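Long-range contacts in citryl-spermidine/3,4-dihydroxybenzoyl-citryl-spermidine:spermidine ligase (Bacillus anthracis, PDB 3TO3), which catalyses the ATP-dependent condensation of spermidine with citryl-spermidine intermediates, a step in assembling the siderophore petrobactin: residues 391-402 and 519-528; 26-37 and 159-167. All blocks are in the same frame, centred on the assembly; numbering follows the deposited sequence.

Contact 1 of 2, residues 391-402 and 519-528; sequences YAKEKDGTPIID and ELAFVLADKY
The adenine side of the ATP site is where this contact begins: Y391, an ATP-binding residue, lays one face of its ring on E519 of helix 502-528. E519 CB sits 3.6 Å from the centroid of the Y391 ring, 12° off the ring normal, a CH-pi contact over the ring centre. The Y391 hydroxyl is hydrogen-bonded to the adenine amino group of ATP and to N516 of the same helix, which therefore holds the ring both by its face and at its hydroxyl; the E519 carboxylate turns away to a salt bridge with R80. V523 comes next, its CG2 3.9 Å from Y391 CB and its CG1 equally close to P399 CG. The segment 391-402 is an irregular connection between strand 383-386 and helix 402-408, with type I turns at E394-G397 and P399-D402, and it runs beside the last turns of the long helix. K527 lays its CG 3.7 Å from P399 CG. I401 CD1 touches L520 CD1 at 3.7 Å, where a chi1 of 60° tucks CG1 into the space flanked by the backbone N and C. At the helix end Y528 OH donates to D402 OD1 over 2.6 Å and meets the anti lone pair of that oxygen, with carboxylate and ring planes only 17° apart.

Contact 2 of 2, residues 26-37 and 159-167; sequences RVLRQLVESLIY and DGHPYHPSY. With ATP (adenosine-5'-triphosphate), chain E.
The backbone oxygen of D159 is gripped end-on by R26, which donates to D159 O from NH1 at 2.8 Å and from NH2 at 3.0 Å. NH1 lies 19° from the carbonyl plane, whereas NH2 stands well above it. The side chain is extended, CG opposite the backbone N (chi1 173°), which carries the guanidinium across to the loop. There it lies flat on Y167, centres 3.7 Å apart and planes at 12°, a stacked cation-pi pair; the Y167 hydroxyl is hydrogen-bonded to D132. On its edge the guanidinium also holds Q30 OE1 through NE and NH2, which sets the rotation of that amide and directs Q30 NE2 to H161 O at 3.1 Å. A water bridges Q30 O and Y163 O. Farther along the helix, P165 CB packs 3.8 Å from L31 CB, and S34 CB meets Y163 OH at 3.4 Å, a hydroxyl hydrogen-bonded to E38. The backbone carbonyls of D159 and H161 are thus pinned from behind by helix 18-37, while H161 CD2 comes 3.4 Å from ATP C5 on the other side of the loop. Together these contacts back the G160-P162 wall of the adenine pocket in this IucA/IucC-family synthetase.

In the fold
From the N terminus, helix 18-37 comes first, and contact 2 closes when the chain returns at 159-167, after a small antiparallel sheet and helices 100-110, 115-138 and 150-156. The chain then builds most of the mixed sheet before segment 391-402, which opens contact 1; strands 443-448 and 451-457 follow within the loop that contact 1 closes at the end of helix 502-528. The two loops follow in series, neither nested nor crossing. Their centres lie about 17 Å apart, yet they touch: P162 packs against both Y391 and E519. Contact 2 ties helix 18-37, near the N terminus, to one part of the ATP pocket, and contact 1 ties another part to the C-terminal helical region.

Contact 1 of 2, residues 391-402 and 519-528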
loop_
_atom_site.group_PDB
_atom_site.type_symbol
_atom_site.label_atom_id
_atom_site.label_comp_id
_atom_site.label_asym_id
_atom_site.label_seq_id
_atom_site.Cartn_x
_atom_site.Cartn_y
_atom_site.Cartn_z
ATOM N N TYR B 391 -31.620 -13.079 0.797
ATOM C CA TYR B 391 -31.698 -12.474 -0.533
ATOM C C TYR B 391 -30.588 -12.857 -1.511
ATOM O O TYR B 391 -30.487 -12.276 -2.572
ATOM C CB TYR B 391 -31.956 -10.964 -0.479
ATOM C CG TYR B 391 -31.170 -10.201 0.561
ATOM C CD1 TYR B 391 -29.894 -9.685 0.274
ATOM C CD2 TYR B 391 -31.696 -9.981 1.837
ATOM C CE1 TYR B 391 -29.154 -8.960 1.234
ATOM C CE2 TYR B 391 -30.952 -9.259 2.819
ATOM C CZ TYR B 391 -29.697 -8.742 2.499
ATOM O OH TYR B 391 -28.974 -8.030 3.454
ATOM N N ALA B 392 -29.702 -13.769 -1.117
ATOM C CA ALA B 392 -28.697 -14.282 -2.060
ATOM C C ALA B 392 -29.324 -15.120 -3.167
ATOM O O ALA B 392 -30.415 -15.659 -2.998
ATOM C CB ALA B 392 -27.620 -15.101 -1.338
ATOM N N LYS B 393 -28.611 -15.247 -4.279
ATOM C CA LYS B 393 -29.035 -16.107 -5.384
ATOM C C LYS B 393 -27.928 -17.077 -5.776
ATOM O O LYS B 393 -26.754 -16.845 -5.475
ATOM C CB LYS B 393 -29.404 -15.267 -6.601
ATOM C CG LYS B 393 -30.575 -14.357 -6.396
ATOM C CD LYS B 393 -30.566 -13.305 -7.470
ATOM C CE LYS B 393 -31.158 -12.004 -6.969
ATOM N NZ LYS B 393 -31.687 -11.190 -8.114
ATOM N N GLU B 394 -28.316 -18.167 -6.435
ATOM C CA GLU B 394 -27.390 -19.157 -6.978
ATOM C C GLU B 394 -26.732 -18.586 -8.227
ATOM O O GLU B 394 -27.257 -17.640 -8.828
ATOM C CB GLU B 394 -28.121 -20.460 -7.341
ATOM C CG GLU B 394 -28.835 -21.157 -6.207
ATOM C CD GLU B 394 -27.890 -21.891 -5.248
ATOM O OE1 GLU B 394 -26.675 -21.578 -5.205
ATOM O OE2 GLU B 394 -28.376 -22.792 -4.529
ATOM N N LYS B 395 -25.613 -19.171 -8.647
ATOM C CA LYS B 395 -24.941 -18.653 -9.827
ATOM C C LYS B 395 -25.924 -18.391 -10.972
ATOM O O LYS B 395 -25.791 -17.380 -11.681
ATOM C CB LYS B 395 -23.819 -19.580 -10.287
ATOM C CG LYS B 395 -22.875 -18.927 -11.319
ATOM C CD LYS B 395 -21.696 -19.844 -11.678
ATOM C CE LYS B 395 -20.445 -19.060 -12.071
ATOM N NZ LYS B 395 -19.296 -19.980 -12.351
ATOM N N ASP B 396 -26.913 -19.278 -11.136
ATOM C CA ASP B 396 -27.874 -19.196 -12.260
ATOM C C ASP B 396 -29.060 -18.248 -11.999
ATOM O O ASP B 396 -29.971 -18.131 -12.844
ATOM C CB ASP B 396 -28.404 -20.586 -12.665
ATOM C CG ASP B 396 -29.356 -21.202 -11.618
ATOM O OD1 ASP B 396 -29.749 -20.507 -10.644
ATOM O OD2 ASP B 396 -29.719 -22.393 -11.768
ATOM N N GLY B 397 -29.060 -17.611 -10.821
ATOM C CA GLY B 397 -30.065 -16.608 -10.486
ATOM C C GLY B 397 -31.236 -17.035 -9.616
ATOM O O GLY B 397 -32.036 -16.212 -9.207
ATOM N N THR B 398 -31.368 -18.323 -9.350
ATOM C CA THR B 398 -32.436 -18.810 -8.486
ATOM C C THR B 398 -32.178 -18.362 -7.054
ATOM O O THR B 398 -31.145 -18.684 -6.505
ATOM C CB THR B 398 -32.447 -20.349 -8.482
ATOM O OG1 THR B 398 -32.498 -20.806 -9.822
ATOM C CG2 THR B 398 -33.634 -20.890 -7.718
ATOM N N PRO B 399 -33.127 -17.647 -6.440
ATOM C CA PRO B 399 -32.952 -17.289 -5.032
ATOM C C PRO B 399 -32.653 -18.542 -4.224
ATOM O O PRO B 399 -33.267 -19.581 -4.474
ATOM C CB PRO B 399 -34.325 -16.731 -4.652
ATOM C CG PRO B 399 -34.873 -16.209 -5.959
ATOM C CD PRO B 399 -34.466 -17.283 -6.923
ATOM N N ILE B 400 -31.728 -18.468 -3.282
ATOM C CA ILE B 400 -31.435 -19.649 -2.497
ATOM C C ILE B 400 -32.601 -20.034 -1.559
ATOM O O ILE B 400 -32.672 -21.174 -1.126
ATOM C CB ILE B 400 -30.117 -19.531 -1.700
ATOM C CG1 ILE B 400 -30.296 -18.587 -0.533
ATOM C CG2 ILE B 400 -28.937 -19.129 -2.588
ATOM C CD1 ILE B 400 -29.782 -19.188 0.729
ATOM N N ILE B 401 -33.533 -19.116 -1.294
ATOM C CA ILE B 401 -34.676 -19.454 -0.452
ATOM C C ILE B 401 -35.782 -20.128 -1.251
ATOM O O ILE B 401 -36.863 -20.411 -0.713
ATOM C CB ILE B 401 -35.262 -18.252 0.378
ATOM C CG1 ILE B 401 -35.746 -17.122 -0.529
ATOM C CG2 ILE B 401 -34.248 -17.731 1.407
ATOM C CD1 ILE B 401 -36.397 -15.979 0.222
ATOM N N ASP B 402 -35.522 -20.378 -2.534
ATOM C CA ASP B 402 -36.569 -20.848 -3.437
ATOM C C ASP B 402 -37.339 -22.063 -2.902
ATOM O O ASP B 402 -38.565 -22.001 -2.761
ATOM C CB ASP B 402 -36.016 -21.093 -4.838
ATOM C CG ASP B 402 -37.092 -21.547 -5.832
ATOM O OD1 ASP B 402 -37.838 -20.676 -6.343
ATOM O OD2 ASP B 402 -37.181 -22.772 -6.115
ATOM N N GLU B 519 -33.724 -5.459 0.458
ATOM C CA GLU B 519 -33.140 -6.249 -0.630
ATOM C C GLU B 519 -33.981 -7.494 -0.892
ATOM O O GLU B 519 -34.141 -7.908 -2.034
ATOM C CB GLU B 519 -31.714 -6.671 -0.296
ATOM C CG GLU B 519 -30.737 -5.502 -0.181
ATOM C CD GLU B 519 -30.373 -4.846 -1.527
ATOM O OE1 GLU B 519 -29.864 -3.695 -1.475
ATOM O OE2 GLU B 519 -30.574 -5.465 -2.617
ATOM N N LEU B 520 -34.515 -8.091 0.167
ATOM C CA LEU B 520 -35.440 -9.228 0.007
ATOM C C LEU B 520 -36.701 -8.837 -0.802
ATOM O O LEU B 520 -37.119 -9.570 -1.683
ATOM C CB LEU B 520 -35.834 -9.815 1.372
ATOM C CG LEU B 520 -36.719 -11.062 1.407
ATOM C CD1 LEU B 520 -36.041 -12.282 0.688
ATOM C CD2 LEU B 520 -37.084 -11.391 2.848
ATOM N N ALA B 521 -37.293 -7.683 -0.498
ATOM C CA ALA B 521 -38.447 -7.190 -1.239
ATOM C C ALA B 521 -38.134 -7.081 -2.739
ATOM O O ALA B 521 -38.959 -7.407 -3.587
ATOM C CB ALA B 521 -38.903 -5.839 -0.686
ATOM N N PHE B 522 -36.931 -6.645 -3.067
ATOM C CA PHE B 522 -36.504 -6.642 -4.468
ATOM C C PHE B 522 -36.483 -8.034 -5.123
ATOM O O PHE B 522 -36.873 -8.194 -6.275
ATOM C CB PHE B 522 -35.111 -6.018 -4.599
ATOM C CG PHE B 522 -35.077 -4.547 -4.326
ATOM C CD1 PHE B 522 -36.132 -3.741 -4.689
ATOM C CD2 PHE B 522 -33.985 -3.976 -3.701
ATOM C CE1 PHE B 522 -36.087 -2.390 -4.435
ATOM C CE2 PHE B 522 -33.945 -2.643 -3.434
ATOM C CZ PHE B 522 -34.995 -1.846 -3.802
ATOM N N VAL B 523 -35.981 -9.023 -4.389
ATOM C CA VAL B 523 -35.884 -10.377 -4.882
ATOM C C VAL B 523 -37.280 -10.961 -5.078
ATOM O O VAL B 523 -37.578 -11.547 -6.106
ATOM C CB VAL B 523 -35.050 -11.259 -3.946
ATOM C CG1 VAL B 523 -35.244 -12.709 -4.297
ATOM C CG2 VAL B 523 -33.582 -10.901 -4.061
ATOM N N LEU B 524 -38.159 -10.722 -4.119
ATOM C CA LEU B 524 -39.498 -11.250 -4.219
ATOM C C LEU B 524 -40.224 -10.645 -5.424
ATOM O O LEU B 524 -40.845 -11.381 -6.192
ATOM C CB LEU B 524 -40.269 -11.053 -2.906
ATOM C CG LEU B 524 -39.712 -11.830 -1.707
ATOM C CD1 LEU B 524 -40.617 -11.629 -0.511
ATOM C CD2 LEU B 524 -39.507 -13.352 -1.987
ATOM N N ALA B 525 -40.137 -9.319 -5.591
ATOM C CA ALA B 525 -40.742 -8.655 -6.764
ATOM C C ALA B 525 -40.196 -9.163 -8.110
ATOM O O ALA B 525 -40.959 -9.469 -9.038
ATOM C CB ALA B 525 -40.586 -7.132 -6.698
ATOM N N ASP B 526 -38.879 -9.230 -8.241
ATOM C CA ASP B 526 -38.356 -9.527 -9.563
ATOM C C ASP B 526 -38.377 -11.006 -9.925
ATOM O O ASP B 526 -38.492 -11.348 -11.078
ATOM C CB ASP B 526 -36.999 -8.856 -9.774
ATOM C CG ASP B 526 -37.078 -7.318 -9.603
ATOM O OD1 ASP B 526 -37.919 -6.662 -10.272
ATOM O OD2 ASP B 526 -36.323 -6.779 -8.771
ATOM N N LYS B 527 -38.194 -11.869 -8.942
ATOM C CA LYS B 527 -38.292 -13.306 -9.144
ATOM C C LYS B 527 -39.681 -13.955 -9.076
ATOM O O LYS B 527 -39.948 -14.952 -9.747
ATOM C CB LYS B 527 -37.322 -14.028 -8.209
ATOM C CG LYS B 527 -35.871 -13.545 -8.376
ATOM C CD LYS B 527 -35.408 -13.754 -9.807
ATOM C CE LYS B 527 -33.898 -13.855 -9.832
ATOM N NZ LYS B 527 -33.310 -14.019 -11.201
ATOM N N TYR B 528 -40.455 -13.541 -8.099
ATOM C CA TYR B 528 -41.793 -14.059 -7.899
ATOM C C TYR B 528 -42.981 -13.173 -8.248
ATOM O O TYR B 528 -44.124 -13.572 -8.032
ATOM C CB TYR B 528 -41.908 -14.702 -6.515
ATOM C CG TYR B 528 -40.737 -15.635 -6.216
ATOM C CD1 TYR B 528 -40.691 -16.905 -6.753
ATOM C CD2 TYR B 528 -39.665 -15.227 -5.444
ATOM C CE1 TYR B 528 -39.624 -17.766 -6.500
ATOM C CE2 TYR B 528 -38.580 -16.087 -5.181
ATOM C CZ TYR B 528 -38.581 -17.355 -5.716
ATOM O OH TYR B 528 -37.547 -18.234 -5.491
#

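Contact 2 of 2, residues 26-37 and 159-167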
loop_
_atom_site.group_PDB
_atom_site.type_symbol
_atom_site.label_atom_id
_atom_site.label_comp_id
_atom_site.label_asym_id
_atom_site.label_seq_id
_atom_site.Cartn_x
_atom_site.Cartn_y
_atom_site.Cartn_z
ATOM N N ARG B 26 -21.796 -6.213 -13.108
ATOM C CA ARG B 26 -22.435 -6.056 -11.817
ATOM C C ARG B 26 -21.877 -4.827 -11.076
ATOM O O ARG B 26 -22.639 -4.022 -10.520
ATOM C CB ARG B 26 -22.280 -7.312 -10.967
ATOM C CG ARG B 26 -22.780 -7.133 -9.537
ATOM C CD ARG B 26 -22.372 -8.267 -8.606
ATOM N NE ARG B 26 -22.618 -7.843 -7.237
ATOM C CZ ARG B 26 -22.318 -8.534 -6.141
ATOM N NH1 ARG B 26 -21.761 -9.751 -6.224
ATOM N NH2 ARG B 26 -22.599 -8.010 -4.942
ATOM N N VAL B 27 -20.556 -4.672 -11.092
ATOM C CA VAL B 27 -19.926 -3.594 -10.357
ATOM C C VAL B 27 -20.285 -2.249 -10.959
ATOM O O VAL B 27 -20.522 -1.293 -10.239
ATOM C CB VAL B 27 -18.391 -3.777 -10.264
ATOM C CG1 VAL B 27 -17.728 -2.497 -9.798
ATOM C CG2 VAL B 27 -18.041 -4.937 -9.307
ATOM N N LEU B 28 -20.353 -2.176 -12.286
ATOM C CA LEU B 28 -20.846 -0.972 -12.922
ATOM C C LEU B 28 -22.305 -0.689 -12.537
ATOM O O LEU B 28 -22.669 0.451 -12.257
ATOM C CB LEU B 28 -20.719 -1.069 -14.439
ATOM C CG LEU B 28 -19.352 -0.704 -14.982
ATOM C CD1 LEU B 28 -19.314 -1.028 -16.469
ATOM C CD2 LEU B 28 -19.162 0.774 -14.753
ATOM N N ARG B 29 -23.129 -1.729 -12.520
ATOM C CA ARG B 29 -24.538 -1.557 -12.196
ATOM C C ARG B 29 -24.713 -0.960 -10.787
ATOM O O ARG B 29 -25.447 0.024 -10.605
ATOM C CB ARG B 29 -25.298 -2.884 -12.365
ATOM C CG ARG B 29 -26.738 -2.834 -11.906
ATOM C CD ARG B 29 -27.470 -4.171 -12.151
ATOM N NE ARG B 29 -26.924 -5.268 -11.334
ATOM C CZ ARG B 29 -26.959 -5.316 -9.998
ATOM N NH1 ARG B 29 -27.508 -4.329 -9.303
ATOM N NH2 ARG B 29 -26.434 -6.346 -9.341
ATOM N N GLN B 30 -24.024 -1.535 -9.799
ATOM C CA GLN B 30 -24.198 -1.082 -8.424
ATOM C C GLN B 30 -23.636 0.350 -8.349
ATOM O O GLN B 30 -24.253 1.219 -7.736
ATOM C CB GLN B 30 -23.566 -2.046 -7.392
ATOM C CG GLN B 30 -24.225 -3.466 -7.406
ATOM C CD GLN B 30 -23.749 -4.417 -6.292
ATOM O OE1 GLN B 30 -24.096 -5.614 -6.288
ATOM N NE2 GLN B 30 -22.988 -3.886 -5.328
ATOM N N LEU B 31 -22.524 0.609 -9.046
ATOM C CA LEU B 31 -21.956 1.972 -9.087
ATOM C C LEU B 31 -22.966 3.012 -9.600
ATOM O O LEU B 31 -23.201 4.024 -8.957
ATOM C CB LEU B 31 -20.669 2.034 -9.912
ATOM C CG LEU B 31 -19.960 3.389 -10.105
ATOM C CD1 LEU B 31 -19.532 4.026 -8.784
ATOM C CD2 LEU B 31 -18.740 3.201 -10.988
ATOM N N VAL B 32 -23.563 2.754 -10.759
ATOM C CA VAL B 32 -24.424 3.735 -11.354
ATOM C C VAL B 32 -25.666 3.915 -10.470
ATOM O O VAL B 32 -26.071 5.037 -10.196
ATOM C CB VAL B 32 -24.754 3.384 -12.847
ATOM C CG1 VAL B 32 -25.802 4.328 -13.410
ATOM C CG2 VAL B 32 -23.463 3.444 -13.709
ATOM N N GLU B 33 -26.227 2.811 -9.986
ATOM C CA GLU B 33 -27.356 2.856 -9.055
ATOM C C GLU B 33 -27.104 3.771 -7.888
ATOM O O GLU B 33 -27.953 4.601 -7.549
ATOM C CB GLU B 33 -27.734 1.453 -8.541
ATOM C CG GLU B 33 -28.342 0.598 -9.639
ATOM C CD GLU B 33 -28.675 -0.840 -9.216
ATOM O OE1 GLU B 33 -28.382 -1.234 -8.053
ATOM O OE2 GLU B 33 -29.243 -1.582 -10.069
ATOM N N SER B 34 -25.939 3.653 -7.271
ATOM C CA SER B 34 -25.707 4.483 -6.092
ATOM C C SER B 34 -25.333 5.931 -6.449
ATOM O O SER B 34 -25.673 6.841 -5.691
ATOM C CB SER B 34 -24.717 3.855 -5.093
ATOM O OG SER B 34 -23.416 3.821 -5.624
ATOM N N LEU B 35 -24.673 6.157 -7.591
ATOM C CA LEU B 35 -24.364 7.544 -7.985
ATOM C C LEU B 35 -25.668 8.318 -8.277
ATOM O O LEU B 35 -25.813 9.460 -7.882
ATOM C CB LEU B 35 -23.420 7.606 -9.183
ATOM C CG LEU B 35 -21.985 7.084 -8.998
ATOM C CD1 LEU B 35 -21.290 7.047 -10.329
ATOM C CD2 LEU B 35 -21.215 7.947 -8.042
ATOM N N ILE B 36 -26.629 7.670 -8.933
ATOM C CA ILE B 36 -27.899 8.307 -9.188
ATOM C C ILE B 36 -28.730 8.384 -7.906
ATOM O O ILE B 36 -29.240 9.449 -7.571
ATOM C CB ILE B 36 -28.693 7.583 -10.250
ATOM C CG1 ILE B 36 -27.873 7.436 -11.519
ATOM C CG2 ILE B 36 -30.019 8.316 -10.557
ATOM C CD1 ILE B 36 -28.614 6.610 -12.572
ATOM N N TYR B 37 -28.843 7.273 -7.181
ATOM C CA TYR B 37 -29.652 7.256 -5.965
ATOM C C TYR B 37 -29.250 8.387 -4.999
ATOM O O TYR B 37 -30.097 9.051 -4.455
ATOM C CB TYR B 37 -29.543 5.910 -5.230
ATOM C CG TYR B 37 -30.473 5.748 -4.020
ATOM C CD1 TYR B 37 -31.844 6.059 -4.104
ATOM C CD2 TYR B 37 -29.990 5.273 -2.811
ATOM C CE1 TYR B 37 -32.675 5.914 -3.022
ATOM C CE2 TYR B 37 -30.822 5.101 -1.725
ATOM C CZ TYR B 37 -32.159 5.426 -1.837
ATOM O OH TYR B 37 -32.979 5.258 -0.759
ATOM N N ASP B 159 -21.287 -13.555 -2.704
ATOM C CA ASP B 159 -21.641 -12.364 -3.487
ATOM C C ASP B 159 -21.259 -11.032 -2.837
ATOM O O ASP B 159 -20.956 -10.054 -3.532
ATOM C CB ASP B 159 -23.113 -12.392 -3.941
ATOM C CG ASP B 159 -23.352 -13.385 -5.105
ATOM O OD1 ASP B 159 -22.439 -13.534 -5.953
ATOM O OD2 ASP B 159 -24.437 -14.025 -5.155
ATOM N N GLY B 160 -21.234 -10.994 -1.508
ATOM C CA GLY B 160 -20.902 -9.752 -0.840
ATOM C C GLY B 160 -22.032 -8.752 -1.008
ATOM O O GLY B 160 -23.172 -9.094 -1.338
ATOM N N HIS B 161 -21.709 -7.496 -0.798
ATOM C CA HIS B 161 -22.722 -6.476 -0.649
ATOM C C HIS B 161 -23.414 -6.095 -1.962
ATOM O O HIS B 161 -22.762 -5.848 -2.972
ATOM C CB HIS B 161 -22.089 -5.246 -0.007
ATOM C CG HIS B 161 -23.030 -4.476 0.847
ATOM N ND1 HIS B 161 -23.993 -3.641 0.315
ATOM C CD2 HIS B 161 -23.170 -4.417 2.198
ATOM C CE1 HIS B 161 -24.685 -3.100 1.307
ATOM N NE2 HIS B 161 -24.208 -3.554 2.459
ATOM N N PRO B 162 -24.751 -6.094 -1.937
ATOM C CA PRO B 162 -25.716 -5.728 -3.002
ATOM C C PRO B 162 -25.806 -4.199 -3.276
ATOM O O PRO B 162 -26.366 -3.774 -4.298
ATOM C CB PRO B 162 -27.051 -6.324 -2.496
ATOM C CG PRO B 162 -26.906 -6.248 -0.938
ATOM C CD PRO B 162 -25.413 -6.428 -0.648
ATOM N N TYR B 163 -25.301 -3.388 -2.345
ATOM C CA TYR B 163 -25.288 -1.939 -2.535
ATOM C C TYR B 163 -23.918 -1.377 -2.896
ATOM O O TYR B 163 -23.749 -0.801 -3.985
ATOM C CB TYR B 163 -25.821 -1.218 -1.316
ATOM C CG TYR B 163 -25.957 0.255 -1.546
ATOM C CD1 TYR B 163 -27.160 0.789 -1.975
ATOM C CD2 TYR B 163 -24.882 1.121 -1.336
ATOM C CE1 TYR B 163 -27.296 2.144 -2.186
ATOM C CE2 TYR B 163 -25.012 2.472 -1.550
ATOM C CZ TYR B 163 -26.224 2.982 -1.976
ATOM O OH TYR B 163 -26.391 4.325 -2.189
ATOM N N HIS B 164 -22.954 -1.523 -1.981
ATOM C CA HIS B 164 -21.624 -0.921 -2.159
ATOM C C HIS B 164 -20.995 -1.379 -3.458
ATOM O O HIS B 164 -20.766 -2.566 -3.641
ATOM C CB HIS B 164 -20.662 -1.264 -1.005
ATOM C CG HIS B 164 -21.028 -0.633 0.296
ATOM N ND1 HIS B 164 -21.012 0.732 0.488
ATOM C CD2 HIS B 164 -21.390 -1.181 1.483
ATOM C CE1 HIS B 164 -21.359 0.998 1.737
ATOM N NE2 HIS B 164 -21.585 -0.143 2.363
ATOM N N PRO B 165 -20.699 -0.430 -4.362
ATOM C CA PRO B 165 -20.119 -0.864 -5.639
ATOM C C PRO B 165 -18.741 -1.532 -5.503
ATOM O O PRO B 165 -18.459 -2.452 -6.286
ATOM C CB PRO B 165 -20.107 0.412 -6.488
ATOM C CG PRO B 165 -20.366 1.542 -5.517
ATOM C CD PRO B 165 -21.147 0.973 -4.399
ATOM N N SER B 166 -17.896 -1.156 -4.549
ATOM C CA SER B 166 -16.796 -2.083 -4.353
ATOM C C SER B 166 -16.985 -2.906 -3.056
ATOM O O SER B 166 -16.570 -2.490 -1.962
ATOM C CB SER B 166 -15.488 -1.286 -4.292
ATOM O OG SER B 166 -15.557 -0.330 -3.261
ATOM N N TYR B 167 -17.483 -4.127 -3.233
ATOM C CA TYR B 167 -17.826 -5.026 -2.137
ATOM C C TYR B 167 -16.758 -6.064 -1.803
ATOM O O TYR B 167 -16.892 -6.821 -0.846
ATOM C CB TYR B 167 -19.137 -5.756 -2.518
ATOM C CG TYR B 167 -19.174 -6.330 -3.947
ATOM C CD1 TYR B 167 -18.613 -7.572 -4.236
ATOM C CD2 TYR B 167 -19.728 -5.617 -5.003
ATOM C CE1 TYR B 167 -18.630 -8.104 -5.525
ATOM C CE2 TYR B 167 -19.753 -6.143 -6.304
ATOM C CZ TYR B 167 -19.201 -7.394 -6.550
ATOM O OH TYR B 167 -19.197 -7.935 -7.813
HETATM P PB ATP E . -17.109 -7.541 10.988
HETATM O O1B ATP E . -15.693 -8.059 10.946
HETATM O O2B ATP E . -17.154 -6.259 11.775
HETATM O O3B ATP E . -18.049 -8.631 11.621
HETATM P PA ATP E . -16.993 -6.251 8.597
HETATM O O1A ATP E . -15.537 -6.080 8.986
HETATM O O2A ATP E . -17.774 -4.943 8.654
HETATM O O3A ATP E . -17.663 -7.282 9.549
HETATM O "O5'" ATP E . -17.014 -6.816 7.132
HETATM C "C5'" ATP E . -18.037 -7.634 6.703
HETATM C "C4'" ATP E . -18.194 -7.780 5.296
HETATM O "O4'" ATP E . -19.549 -8.259 4.996
HETATM C "C3'" ATP E . -18.062 -6.471 4.616
HETATM O "O3'" ATP E . -17.029 -6.514 3.709
HETATM C "C2'" ATP E . -19.355 -6.261 3.942
HETATM O "O2'" ATP E . -19.184 -5.639 2.739
HETATM C "C1'" ATP E . -19.855 -7.655 3.776
HETATM N N9 ATP E . -21.247 -7.783 3.436
HETATM C C8 ATP E . -21.706 -8.522 2.411
HETATM N N7 ATP E . -23.042 -8.414 2.393
HETATM C C5 ATP E . -23.441 -7.615 3.408
HETATM C C6 ATP E . -24.698 -7.176 3.848
HETATM N N6 ATP E . -25.880 -7.596 3.148
HETATM N N1 ATP E . -24.770 -6.361 4.926
HETATM C C2 ATP E . -23.649 -5.975 5.569
HETATM N N3 ATP E . -22.423 -6.380 5.167
HETATM C C4 ATP E . -22.286 -7.199 4.091
HETATM O O HOH W 1 -25.786 0.455 -5.460
#